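PDB 3H04: uncharacterized protein, which is of unknown function but has the alpha/beta-hydrolase fold and is probably a serine hydrolase, perhaps an esterase related to the feruloyl esterases. Local coordinates for residues S129-E134 and K184-I189; S141-I146 and Y178-G183; L174-A179 and D220-V225; I214-G219 and E226-I231. All coordinates share one frame; numbering follows the deposited sequence.

Contact 1: residues S129-E134 and K184-I189; sequences SRINTE and KWINMI
I131, in the loop that follows strand 121-125, sets its side chain against three residues of the short helix 185-189: W185, I186 and I189. The side-chain packing is apolar, with one methyl also against a carbonyl oxygen. At the start of the helix W185 offers the far corner of its six-membered ring, with CH2 4.1 Å from I131 CG2; the two side chains cross at about a right angle. The indole is fixed at its other end, where NE1 bonds to G39 O. I186, one residue on, reaches across with its end methyl, which touches both backbone and side chain of I131: CD1 is 3.6 Å from I131 O and 4.1 Å from I131 CB. Further along, I189 meets the tip of the same isoleucine, I189 CD1 lying 4.3 Å from I131 CD1. That methyl of I189 also covers part of one face of the W185 ring, four residues back, 3.6 Å above its plane and toward the rim. I131 reaches both W185 and I189 because its CG1 branch sits between its own backbone N and carbonyl carbon (chi1 55°), which sends CG2 to the indole and CD1 to I189. L75 of helix 75-91 touches both I131 and I189, F136 of helix 134-137 meets the indole edge-to-face, and helix 173-182 lies against W185 through A179 and R180.

Contact 2: residues S141-I146 and Y178-G183; sequences SYYAKI and YARGTG
Y143 brings ring atom CD2 to 3.4 Å from R180 CB, at the aliphatic start of the arginine, while its own CB rests 3.6 Å from G181 N. The Y143 side chain leaves the helix with CG anti to the carbonyl carbon (chi1 -67°), which turns the ring toward R180. R180 CG lies 4.1 Å from Y143 CE2; bends at both chi2 and chi3 turn the chain beyond it, toward the partners of the guanidinium. The two side chains cross obliquely. Their polar ends go to other residues: the Y143 hydroxyl to D222, and R180 NH1 to Y176 OH and D222 O. Here two short helices of the segment inserted after strand 121-125, where many alpha/beta-hydrolases carry a lid, pack steeply across each other, with axes 7.0 Å apart and -112° between them. G181, without a side chain, sits at the crossing and lets the backbones close in, A144 CA being 3.7 Å from G181 O. G183, the first residue to leave helical angles, has positive phi, with bonds back into the last turn: a Schellman motif. In this turn T182 OG1 bonds back to Y178 O at 2.7 Å. Within helix 141-147, Y142 CD2 stands over the centre of the Y143 ring.

Contact 3: residues L174-A179 and D220-V225; sequences LIYVYA and DYDVPV
The loop after strand 212-217, which in alpha/beta-hydrolases carries the acid of the catalytic triad, meets helix 173-182 through a single buried pair, Y176 and D222. The tyrosine hydroxyl donates to the carboxylate, with Y176 OH 2.6 Å from D222 OD1. It arrives on the syn side, 25° out of the carboxylate plane, and the oxygen lies at the edge of the phenol ring, near its plane. The other carboxylate oxygen, D222 OD2, is 3.1 Å from the same Y176 OH. The side chains approach from opposite directions, each with CG anti to its backbone N (chi1 172° for Y176, -178° for D222), which carries the phenol and the carboxylate toward each other. D222 OD1 is also bonded to Y143 OH; with two hydroxyls on one oxygen, D222 is probably kept as a carboxylate. The loop itself is shaped by D220, the presumed triad acid. Its OD1 takes D222 N at 2.8 Å, nearly end-on, and V223 N at 3.1 Å from above the carboxylate plane, forming an Asx turn extended to an Asx motif. D220 OD2 bonds to H248 ND1, consistent with a charge relay to S104, the probable nucleophile.

Contact 4: residues I214-G219 and E226-I231; sequences IAHCNG and EESEHI
H216 points from strand 212-217 to S228 on helix 226-232, and its ring is held at both nitrogens. From CB, 3.6 Å from S228 OG, the side chain runs with CG anti to the backbone N (chi1 -155°), turning the ring edge toward the serine. CG keeps close to the same oxygen. ND1 makes the bond, 2.7 Å from S228 OG with an angle of 157°, and the hydroxyl lies near the ring plane; either group could be the donor. CE1 lies 3.7 Å from S228 OG, and NE2, at the tip, bonds to the backbone oxygen V223 O of the loop between strand and helix. Strand and helix are the first two elements of a beta-alpha-beta crossover that continues into the parallel strand 238-243. The helix runs back over the strand, the axes 9.1 Å apart and 150° from parallel. Two positions before the histidine, on the same side of the strand, I214 fills in the apolar part. Its CG2 lies unusually close to S228 OG, 3.0 Å, a contact whose exact length is doubtful. I214 CD1 reaches I231 CG2 at 4.1 Å, one helical turn beyond S228.

Contacts 2 and 3 share helix 173-182 and lie about 7 Å apart between centres: one packs its C-terminal end on helix 141-147, the other ties its middle to the loop holding the presumed triad acid. Helix 185-189 of contact 1 follows helix 173-182 in the chain and packs on it. Contact 4 belongs to the central sheet; it meets contact 3 where the loop after the strand folds back on it, and contact 1 through a salt bridge of R130 with E227. Contacts 1, 3 and 4 are buried, contact 2 only partly. Their chemistry differs: apolar side-chain packing in contact 1, ring on aliphatic chain in contact 2, a hydroxyl-to-carboxylate hydrogen bond in contact 3, mixed in contact 4.

Contact 1: residues S129-E134 and K184-I189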
loop_
_atom_site.group_PDB
_atom_site.type_symbol
_atom_site.label_atom_id
_atom_site.label_comp_id
_atom_site.label_asym_id
_atom_site.label_seq_id
_atom_site.Cartn_x
_atom_site.Cartn_y
_atom_site.Cartn_z
ATOM N N SER A 129 -9.960 2.143 1.179
ATOM C CA SER A 129 -10.546 0.794 1.352
ATOM C C SER A 129 -11.425 0.352 0.162
ATOM O O SER A 129 -12.133 -0.666 0.218
ATOM C CB SER A 129 -11.406 0.813 2.617
ATOM O OG SER A 129 -12.541 1.692 2.486
ATOM N N ARG A 130 -11.482 1.199 -0.853
ATOM C CA ARG A 130 -12.386 0.961 -1.981
ATOM C C ARG A 130 -11.825 1.673 -3.210
ATOM O O ARG A 130 -11.106 2.670 -3.073
ATOM C CB ARG A 130 -13.789 1.466 -1.636
ATOM C CG ARG A 130 -13.726 2.892 -1.102
ATOM C CD ARG A 130 -15.047 3.507 -0.718
ATOM N NE ARG A 130 -14.832 4.877 -0.232
ATOM C CZ ARG A 130 -15.808 5.660 0.225
ATOM N NH1 ARG A 130 -17.048 5.219 0.269
ATOM N NH2 ARG A 130 -15.549 6.898 0.632
ATOM N N ILE A 131 -12.121 1.135 -4.390
ATOM C CA ILE A 131 -11.788 1.795 -5.673
ATOM C C ILE A 131 -12.994 2.426 -6.356
ATOM O O ILE A 131 -12.817 3.304 -7.202
ATOM C CB ILE A 131 -11.062 0.866 -6.655
ATOM C CG1 ILE A 131 -11.833 -0.405 -6.927
ATOM C CG2 ILE A 131 -9.692 0.483 -6.065
ATOM C CD1 ILE A 131 -11.207 -1.245 -7.990
ATOM N N ASN A 132 -14.197 2.004 -5.975
ATOM C CA ASN A 132 -15.437 2.508 -6.541
ATOM C C ASN A 132 -15.806 3.798 -5.858
ATOM O O ASN A 132 -16.730 3.824 -5.045
ATOM C CB ASN A 132 -16.582 1.496 -6.377
ATOM C CG ASN A 132 -17.871 1.971 -7.024
ATOM O OD1 ASN A 132 -17.862 2.901 -7.844
ATOM N ND2 ASN A 132 -18.984 1.343 -6.668
ATOM N N THR A 133 -15.109 4.877 -6.198
ATOM C CA THR A 133 -15.317 6.168 -5.537
ATOM C C THR A 133 -15.126 7.248 -6.616
ATOM O O THR A 133 -14.407 7.033 -7.606
ATOM C CB THR A 133 -14.370 6.312 -4.233
ATOM O OG1 THR A 133 -13.253 5.399 -4.281
ATOM C CG2 THR A 133 -15.065 5.963 -3.013
ATOM N N GLU A 134 -15.779 8.396 -6.511
ATOM C CA GLU A 134 -15.782 9.298 -7.677
ATOM C C GLU A 134 -14.367 9.855 -8.035
ATOM O O GLU A 134 -13.999 9.932 -9.221
ATOM C CB GLU A 134 -16.818 10.421 -7.517
ATOM C CG GLU A 134 -17.502 10.862 -8.833
ATOM C CD GLU A 134 -18.236 9.743 -9.648
ATOM O OE1 GLU A 134 -18.901 8.865 -9.056
ATOM O OE2 GLU A 134 -18.164 9.756 -10.906
ATOM N N LYS A 184 -8.618 7.466 -16.476
ATOM C CA LYS A 184 -8.586 6.097 -16.997
ATOM C C LYS A 184 -8.008 5.065 -16.010
ATOM O O LYS A 184 -7.722 3.943 -16.393
ATOM C CB LYS A 184 -7.763 6.057 -18.278
ATOM C CG LYS A 184 -8.414 6.751 -19.443
ATOM C CD LYS A 184 -7.405 7.034 -20.577
ATOM C CE LYS A 184 -8.022 8.087 -21.546
ATOM N NZ LYS A 184 -7.325 8.253 -22.848
ATOM N N TRP A 185 -7.804 5.453 -14.758
ATOM C CA TRP A 185 -7.169 4.565 -13.772
ATOM C C TRP A 185 -7.995 3.302 -13.519
ATOM O O TRP A 185 -7.446 2.224 -13.448
ATOM C CB TRP A 185 -6.925 5.309 -12.451
ATOM C CG TRP A 185 -6.108 4.550 -11.445
ATOM C CD1 TRP A 185 -4.783 4.257 -11.517
ATOM C CD2 TRP A 185 -6.554 4.062 -10.179
ATOM N NE1 TRP A 185 -4.376 3.557 -10.413
ATOM C CE2 TRP A 185 -5.439 3.460 -9.547
ATOM C CE3 TRP A 185 -7.788 4.112 -9.496
ATOM C CZ2 TRP A 185 -5.526 2.870 -8.299
ATOM C CZ3 TRP A 185 -7.884 3.514 -8.274
ATOM C CH2 TRP A 185 -6.749 2.925 -7.655
ATOM N N ILE A 186 -9.306 3.438 -13.379
ATOM C CA ILE A 186 -10.167 2.248 -13.244
ATOM C C ILE A 186 -10.109 1.330 -14.489
ATOM O O ILE A 186 -10.158 0.104 -14.392
ATOM C CB ILE A 186 -11.632 2.629 -12.983
ATOM C CG1 ILE A 186 -11.789 3.240 -11.599
ATOM C CG2 ILE A 186 -12.546 1.388 -13.169
ATOM C CD1 ILE A 186 -11.741 2.250 -10.455
ATOM N N ASN A 187 -9.944 1.925 -15.659
ATOM C CA ASN A 187 -9.829 1.146 -16.875
ATOM C C ASN A 187 -8.559 0.328 -16.851
ATOM O O ASN A 187 -8.561 -0.841 -17.248
ATOM C CB ASN A 187 -9.812 2.073 -18.096
ATOM C CG ASN A 187 -11.030 2.954 -18.171
ATOM O OD1 ASN A 187 -11.864 2.795 -19.060
ATOM N ND2 ASN A 187 -11.157 3.885 -17.223
ATOM N N MET A 188 -7.476 0.929 -16.357
ATOM C CA MET A 188 -6.161 0.269 -16.339
ATOM C C MET A 188 -6.031 -0.808 -15.249
ATOM O O MET A 188 -5.218 -1.720 -15.385
ATOM C CB MET A 188 -5.058 1.316 -16.332
ATOM C CG MET A 188 -5.045 2.085 -17.691
ATOM S SD MET A 188 -4.291 3.724 -17.707
ATOM C CE MET A 188 -2.612 3.048 -17.632
ATOM N N ILE A 189 -6.891 -0.747 -14.230
ATOM C CA ILE A 189 -7.056 -1.836 -13.240
ATOM C C ILE A 189 -7.505 -3.150 -13.914
ATOM O O ILE A 189 -7.104 -4.225 -13.499
ATOM C CB ILE A 189 -8.005 -1.363 -12.110
ATOM C CG1 ILE A 189 -7.186 -0.622 -11.051
ATOM C CG2 ILE A 189 -8.840 -2.507 -11.515
ATOM C CD1 ILE A 189 -7.987 0.378 -10.277
#

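Contact 2: residues S141-I146 and Y178-G183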
loop_
_atom_site.group_PDB
_atom_site.type_symbol
_atom_site.label_atom_id
_atom_site.label_comp_id
_atom_site.label_asym_id
_atom_site.label_seq_id
_atom_site.Cartn_x
_atom_site.Cartn_y
_atom_site.Cartn_z
ATOM N N SER A 141 -7.714 16.654 -11.063
ATOM C CA SER A 141 -7.189 18.003 -11.364
ATOM C C SER A 141 -5.693 18.171 -11.253
ATOM O O SER A 141 -5.066 18.854 -12.074
ATOM C CB SER A 141 -7.796 19.023 -10.359
ATOM O OG SER A 141 -9.106 19.299 -10.721
ATOM N N TYR A 142 -5.137 17.635 -10.180
ATOM C CA TYR A 142 -3.718 17.784 -9.901
ATOM C C TYR A 142 -2.879 17.165 -11.010
ATOM O O TYR A 142 -1.846 17.714 -11.358
ATOM C CB TYR A 142 -3.392 17.199 -8.537
ATOM C CG TYR A 142 -1.952 17.274 -8.142
ATOM C CD1 TYR A 142 -1.448 18.379 -7.415
ATOM C CD2 TYR A 142 -1.087 16.239 -8.443
ATOM C CE1 TYR A 142 -0.071 18.454 -7.066
ATOM C CE2 TYR A 142 0.260 16.293 -8.099
ATOM C CZ TYR A 142 0.760 17.419 -7.416
ATOM O OH TYR A 142 2.071 17.412 -7.058
ATOM N N TYR A 143 -3.327 16.044 -11.573
ATOM C CA TYR A 143 -2.562 15.313 -12.609
ATOM C C TYR A 143 -2.849 15.693 -14.053
ATOM O O TYR A 143 -2.114 15.306 -14.954
ATOM C CB TYR A 143 -2.804 13.811 -12.403
ATOM C CG TYR A 143 -2.211 13.305 -11.110
ATOM C CD1 TYR A 143 -0.835 13.333 -10.897
ATOM C CD2 TYR A 143 -3.003 12.813 -10.111
ATOM C CE1 TYR A 143 -0.277 12.816 -9.697
ATOM C CE2 TYR A 143 -2.453 12.306 -8.918
ATOM C CZ TYR A 143 -1.087 12.361 -8.713
ATOM O OH TYR A 143 -0.543 11.865 -7.542
ATOM N N ALA A 144 -3.950 16.425 -14.276
ATOM C CA ALA A 144 -4.460 16.703 -15.627
ATOM C C ALA A 144 -3.493 17.429 -16.594
ATOM O O ALA A 144 -3.369 17.036 -17.776
ATOM C CB ALA A 144 -5.795 17.477 -15.499
ATOM N N LYS A 145 -2.774 18.452 -16.124
ATOM C CA LYS A 145 -1.893 19.238 -17.026
ATOM C C LYS A 145 -0.771 18.366 -17.600
ATOM O O LYS A 145 -0.550 18.345 -18.807
ATOM C CB LYS A 145 -1.249 20.431 -16.324
ATOM C CG LYS A 145 -2.203 21.547 -15.885
ATOM C CD LYS A 145 -1.478 22.903 -15.873
ATOM C CE LYS A 145 -2.339 24.000 -15.255
ATOM N NZ LYS A 145 -1.960 25.400 -15.688
ATOM N N ILE A 146 -0.071 17.652 -16.717
ATOM C CA ILE A 146 1.003 16.783 -17.150
ATOM C C ILE A 146 0.441 15.690 -18.030
ATOM O O ILE A 146 1.043 15.364 -19.084
ATOM C CB ILE A 146 1.832 16.210 -15.953
ATOM C CG1 ILE A 146 2.617 17.352 -15.285
ATOM C CG2 ILE A 146 2.836 15.146 -16.440
ATOM C CD1 ILE A 146 3.809 16.853 -14.428
ATOM N N TYR A 178 -0.741 9.946 -16.034
ATOM C CA TYR A 178 -1.612 9.919 -17.195
ATOM C C TYR A 178 -2.959 9.292 -16.815
ATOM O O TYR A 178 -4.018 9.827 -17.144
ATOM C CB TYR A 178 -0.958 9.106 -18.309
ATOM C CG TYR A 178 -1.825 8.977 -19.532
ATOM C CD1 TYR A 178 -1.958 10.025 -20.413
ATOM C CD2 TYR A 178 -2.492 7.794 -19.806
ATOM C CE1 TYR A 178 -2.753 9.890 -21.588
ATOM C CE2 TYR A 178 -3.289 7.665 -20.931
ATOM C CZ TYR A 178 -3.418 8.706 -21.803
ATOM O OH TYR A 178 -4.218 8.544 -22.894
ATOM N N ALA A 179 -2.902 8.144 -16.159
ATOM C CA ALA A 179 -4.123 7.444 -15.770
ATOM C C ALA A 179 -5.063 8.307 -14.893
ATOM O O ALA A 179 -6.296 8.440 -15.192
ATOM C CB ALA A 179 -3.755 6.126 -15.038
ATOM N N ARG A 180 -4.521 8.873 -13.807
ATOM C CA ARG A 180 -5.324 9.796 -12.954
ATOM C C ARG A 180 -5.754 11.063 -13.680
ATOM O O ARG A 180 -6.888 11.546 -13.507
ATOM C CB ARG A 180 -4.563 10.178 -11.696
ATOM C CG ARG A 180 -4.220 9.044 -10.761
ATOM C CD ARG A 180 -5.421 8.187 -10.320
ATOM N NE ARG A 180 -6.516 8.960 -9.715
ATOM C CZ ARG A 180 -6.500 9.471 -8.484
ATOM N NH1 ARG A 180 -5.449 9.334 -7.668
ATOM N NH2 ARG A 180 -7.540 10.159 -8.055
ATOM N N GLY A 181 -4.836 11.654 -14.456
ATOM C CA GLY A 181 -5.117 12.893 -15.117
ATOM C C GLY A 181 -6.123 12.799 -16.267
ATOM O O GLY A 181 -6.577 13.854 -16.798
ATOM N N THR A 182 -6.415 11.573 -16.741
ATOM C CA THR A 182 -7.412 11.373 -17.818
ATOM C C THR A 182 -8.624 10.612 -17.307
ATOM O O THR A 182 -9.582 10.346 -18.071
ATOM C CB THR A 182 -6.838 10.600 -19.001
ATOM O OG1 THR A 182 -6.321 9.336 -18.560
ATOM C CG2 THR A 182 -5.751 11.402 -19.694
ATOM N N GLY A 183 -8.591 10.251 -16.027
ATOM C CA GLY A 183 -9.664 9.424 -15.437
ATOM C C GLY A 183 -9.730 7.994 -15.971
ATOM O O GLY A 183 -10.781 7.364 -15.916
#

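Contact 3: residues L174-A179 and D220-V225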
loop_
_atom_site.group_PDB
_atom_site.type_symbol
_atom_site.label_atom_id
_atom_site.label_comp_id
_atom_site.label_asym_id
_atom_site.label_seq_id
_atom_site.Cartn_x
_atom_site.Cartn_y
_atom_site.Cartn_z
ATOM N N LEU A 174 4.906 8.246 -14.964
ATOM C CA LEU A 174 4.028 9.016 -15.846
ATOM C C LEU A 174 2.830 8.225 -16.305
ATOM O O LEU A 174 1.843 8.824 -16.675
ATOM C CB LEU A 174 4.785 9.531 -17.070
ATOM C CG LEU A 174 5.805 10.623 -16.771
ATOM C CD1 LEU A 174 6.690 10.850 -18.022
ATOM C CD2 LEU A 174 5.141 11.927 -16.288
ATOM N N ILE A 175 2.930 6.892 -16.315
ATOM C CA ILE A 175 1.765 6.039 -16.638
ATOM C C ILE A 175 0.629 6.305 -15.635
ATOM O O ILE A 175 -0.552 6.395 -16.009
ATOM C CB ILE A 175 2.112 4.546 -16.588
ATOM C CG1 ILE A 175 3.193 4.162 -17.605
ATOM C CG2 ILE A 175 0.848 3.670 -16.882
ATOM C CD1 ILE A 175 3.750 2.740 -17.212
ATOM N N TYR A 176 0.997 6.483 -14.375
ATOM C CA TYR A 176 0.023 6.766 -13.297
ATOM C C TYR A 176 -0.514 8.221 -13.387
ATOM O O TYR A 176 -1.715 8.459 -13.210
ATOM C CB TYR A 176 0.657 6.520 -11.939
ATOM C CG TYR A 176 -0.218 6.964 -10.777
ATOM C CD1 TYR A 176 -1.360 6.207 -10.417
ATOM C CD2 TYR A 176 0.011 8.139 -10.124
ATOM C CE1 TYR A 176 -2.219 6.608 -9.437
ATOM C CE2 TYR A 176 -0.815 8.542 -9.048
ATOM C CZ TYR A 176 -1.935 7.755 -8.709
ATOM O OH TYR A 176 -2.861 8.069 -7.707
ATOM N N VAL A 177 0.372 9.175 -13.642
ATOM C CA VAL A 177 -0.039 10.566 -13.818
ATOM C C VAL A 177 -1.052 10.652 -14.958
ATOM O O VAL A 177 -2.107 11.325 -14.862
ATOM C CB VAL A 177 1.214 11.458 -14.127
ATOM C CG1 VAL A 177 0.787 12.790 -14.693
ATOM C CG2 VAL A 177 2.094 11.727 -12.819
ATOM N N TYR A 178 -0.741 9.946 -16.034
ATOM C CA TYR A 178 -1.612 9.919 -17.195
ATOM C C TYR A 178 -2.959 9.292 -16.815
ATOM O O TYR A 178 -4.018 9.827 -17.144
ATOM C CB TYR A 178 -0.958 9.106 -18.309
ATOM C CG TYR A 178 -1.825 8.977 -19.532
ATOM C CD1 TYR A 178 -1.958 10.025 -20.413
ATOM C CD2 TYR A 178 -2.492 7.794 -19.806
ATOM C CE1 TYR A 178 -2.753 9.890 -21.588
ATOM C CE2 TYR A 178 -3.289 7.665 -20.931
ATOM C CZ TYR A 178 -3.418 8.706 -21.803
ATOM O OH TYR A 178 -4.218 8.544 -22.894
ATOM N N ALA A 179 -2.902 8.144 -16.159
ATOM C CA ALA A 179 -4.123 7.444 -15.770
ATOM C C ALA A 179 -5.063 8.307 -14.893
ATOM O O ALA A 179 -6.296 8.440 -15.192
ATOM C CB ALA A 179 -3.755 6.126 -15.038
ATOM N N ASP A 220 -4.680 16.305 0.899
ATOM C CA ASP A 220 -4.137 15.302 -0.057
ATOM C C ASP A 220 -4.871 15.412 -1.377
ATOM O O ASP A 220 -6.092 15.313 -1.416
ATOM C CB ASP A 220 -4.338 13.920 0.500
ATOM C CG ASP A 220 -3.559 12.859 -0.241
ATOM O OD1 ASP A 220 -3.360 12.968 -1.469
ATOM O OD2 ASP A 220 -3.175 11.893 0.437
ATOM N N TYR A 221 -4.101 15.691 -2.421
ATOM C CA TYR A 221 -4.594 15.878 -3.797
ATOM C C TYR A 221 -4.717 14.556 -4.597
ATOM O O TYR A 221 -5.305 14.547 -5.676
ATOM C CB TYR A 221 -3.621 16.811 -4.569
ATOM C CG TYR A 221 -2.164 16.346 -4.480
ATOM C CD1 TYR A 221 -1.694 15.287 -5.268
ATOM C CD2 TYR A 221 -1.281 16.925 -3.580
ATOM C CE1 TYR A 221 -0.429 14.848 -5.159
ATOM C CE2 TYR A 221 0.013 16.479 -3.458
ATOM C CZ TYR A 221 0.438 15.444 -4.262
ATOM O OH TYR A 221 1.718 14.974 -4.146
ATOM N N ASP A 222 -4.184 13.455 -4.066
ATOM C CA ASP A 222 -4.121 12.166 -4.771
ATOM C C ASP A 222 -5.202 11.167 -4.272
ATOM O O ASP A 222 -5.960 10.577 -5.072
ATOM C CB ASP A 222 -2.717 11.577 -4.583
ATOM C CG ASP A 222 -2.531 10.224 -5.330
ATOM O OD1 ASP A 222 -1.991 10.195 -6.444
ATOM O OD2 ASP A 222 -2.923 9.181 -4.782
ATOM N N VAL A 223 -5.295 11.030 -2.943
ATOM C CA VAL A 223 -6.284 10.214 -2.270
ATOM C C VAL A 223 -7.014 11.158 -1.305
ATOM O O VAL A 223 -6.432 11.625 -0.365
ATOM C CB VAL A 223 -5.673 9.105 -1.393
ATOM C CG1 VAL A 223 -6.787 8.351 -0.649
ATOM C CG2 VAL A 223 -4.860 8.163 -2.219
ATOM N N PRO A 224 -8.254 11.460 -1.565
ATOM C CA PRO A 224 -8.923 12.383 -0.660
ATOM C C PRO A 224 -8.932 11.898 0.822
ATOM O O PRO A 224 -9.106 10.715 1.082
ATOM C CB PRO A 224 -10.360 12.391 -1.180
ATOM C CG PRO A 224 -10.308 11.911 -2.499
ATOM C CD PRO A 224 -9.153 10.964 -2.620
ATOM N N VAL A 225 -8.773 12.822 1.772
ATOM C CA VAL A 225 -8.821 12.465 3.198
ATOM C C VAL A 225 -10.162 11.816 3.600
ATOM O O VAL A 225 -10.233 11.037 4.536
ATOM C CB VAL A 225 -8.509 13.721 4.101
ATOM C CG1 VAL A 225 -9.651 14.742 4.027
ATOM C CG2 VAL A 225 -8.232 13.255 5.531
#

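Contact 4: residues I214-G219 and E226-I231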
loop_
_atom_site.group_PDB
_atom_site.type_symbol
_atom_site.label_atom_id
_atom_site.label_comp_id
_atom_site.label_asym_id
_atom_site.label_seq_id
_atom_site.Cartn_x
_atom_site.Cartn_y
_atom_site.Cartn_z
ATOM N N ILE A 214 -4.111 5.375 11.143
ATOM C CA ILE A 214 -4.292 6.137 9.897
ATOM C C ILE A 214 -3.473 7.400 9.999
ATOM O O ILE A 214 -3.558 8.089 11.027
ATOM C CB ILE A 214 -5.757 6.480 9.646
ATOM C CG1 ILE A 214 -6.592 5.158 9.641
ATOM C CG2 ILE A 214 -5.881 7.354 8.348
ATOM C CD1 ILE A 214 -8.139 5.314 9.725
ATOM N N ALA A 215 -2.683 7.717 8.944
ATOM C CA ALA A 215 -2.013 9.045 8.821
ATOM C C ALA A 215 -2.393 9.545 7.427
ATOM O O ALA A 215 -2.209 8.795 6.434
ATOM C CB ALA A 215 -0.483 8.953 8.989
ATOM N N HIS A 216 -2.938 10.739 7.343
ATOM C CA HIS A 216 -3.443 11.262 6.109
ATOM C C HIS A 216 -3.484 12.787 6.130
ATOM O O HIS A 216 -3.871 13.322 7.084
ATOM C CB HIS A 216 -4.822 10.675 5.865
ATOM C CG HIS A 216 -5.234 10.638 4.434
ATOM N ND1 HIS A 216 -6.028 9.651 3.920
ATOM C CD2 HIS A 216 -4.984 11.484 3.417
ATOM C CE1 HIS A 216 -6.242 9.884 2.647
ATOM N NE2 HIS A 216 -5.618 10.989 2.318
ATOM N N CYS A 217 -2.998 13.457 5.101
ATOM C CA CYS A 217 -3.041 14.914 5.028
ATOM C C CYS A 217 -4.422 15.391 4.664
ATOM O O CYS A 217 -5.042 14.863 3.711
ATOM C CB CYS A 217 -2.090 15.409 3.952
ATOM S SG CYS A 217 -0.360 15.099 4.406
ATOM N N ASN A 218 -4.913 16.417 5.359
ATOM C CA ASN A 218 -6.229 16.912 4.972
ATOM C C ASN A 218 -6.314 17.435 3.551
ATOM O O ASN A 218 -7.377 17.366 2.974
ATOM C CB ASN A 218 -6.803 17.964 5.948
ATOM C CG ASN A 218 -5.791 18.930 6.409
ATOM O OD1 ASN A 218 -4.842 19.274 5.684
ATOM N ND2 ASN A 218 -5.978 19.416 7.624
ATOM N N GLY A 219 -5.210 17.959 3.010
ATOM C CA GLY A 219 -5.198 18.567 1.679
ATOM C C GLY A 219 -4.601 17.612 0.637
ATOM O O GLY A 219 -4.119 18.053 -0.406
ATOM N N GLU A 226 -11.229 12.123 2.873
ATOM C CA GLU A 226 -12.480 11.371 3.063
ATOM C C GLU A 226 -12.379 9.846 2.990
ATOM O O GLU A 226 -13.220 9.142 3.593
ATOM C CB GLU A 226 -13.616 11.889 2.145
ATOM C CG GLU A 226 -14.042 13.302 2.476
ATOM C CD GLU A 226 -13.252 14.417 1.705
ATOM O OE1 GLU A 226 -12.130 14.202 1.185
ATOM O OE2 GLU A 226 -13.782 15.539 1.625
ATOM N N GLU A 227 -11.372 9.299 2.289
ATOM C CA GLU A 227 -11.209 7.837 2.261
ATOM C C GLU A 227 -10.827 7.294 3.645
ATOM O O GLU A 227 -11.280 6.204 4.053
ATOM C CB GLU A 227 -10.187 7.394 1.215
ATOM C CG GLU A 227 -10.631 7.684 -0.237
ATOM C CD GLU A 227 -12.024 7.056 -0.541
ATOM O OE1 GLU A 227 -12.271 5.885 -0.130
ATOM O OE2 GLU A 227 -12.879 7.729 -1.164
ATOM N N SER A 228 -10.041 8.069 4.372
ATOM C CA SER A 228 -9.699 7.719 5.750
ATOM C C SER A 228 -10.881 7.941 6.689
ATOM O O SER A 228 -11.135 7.089 7.572
ATOM C CB SER A 228 -8.505 8.528 6.242
ATOM O OG SER A 228 -7.268 8.041 5.731
ATOM N N GLU A 229 -11.603 9.065 6.502
ATOM C CA GLU A 229 -12.831 9.337 7.304
ATOM C C GLU A 229 -13.828 8.200 7.105
ATOM O O GLU A 229 -14.423 7.724 8.065
ATOM C CB GLU A 229 -13.466 10.685 6.944
ATOM C CG GLU A 229 -12.575 11.888 7.191
ATOM C CD GLU A 229 -13.074 13.203 6.554
ATOM O OE1 GLU A 229 -14.111 13.231 5.843
ATOM O OE2 GLU A 229 -12.394 14.213 6.798
ATOM N N HIS A 230 -13.946 7.696 5.878
ATOM C CA HIS A 230 -14.823 6.536 5.598
ATOM C C HIS A 230 -14.466 5.297 6.451
ATOM O O HIS A 230 -15.359 4.615 6.988
ATOM C CB HIS A 230 -14.795 6.137 4.121
ATOM C CG HIS A 230 -15.604 4.908 3.807
ATOM N ND1 HIS A 230 -16.970 4.867 3.940
ATOM C CD2 HIS A 230 -15.235 3.678 3.370
ATOM C CE1 HIS A 230 -17.413 3.666 3.614
ATOM N NE2 HIS A 230 -16.382 2.931 3.247
ATOM N N ILE A 231 -13.173 5.017 6.577
ATOM C CA ILE A 231 -12.731 3.868 7.360
ATOM C C ILE A 231 -13.079 4.106 8.843
ATOM O O ILE A 231 -13.695 3.253 9.497
ATOM C CB ILE A 231 -11.229 3.632 7.137
ATOM C CG1 ILE A 231 -11.022 3.114 5.712
ATOM C CG2 ILE A 231 -10.699 2.610 8.094
ATOM C CD1 ILE A 231 -9.655 3.285 5.200
#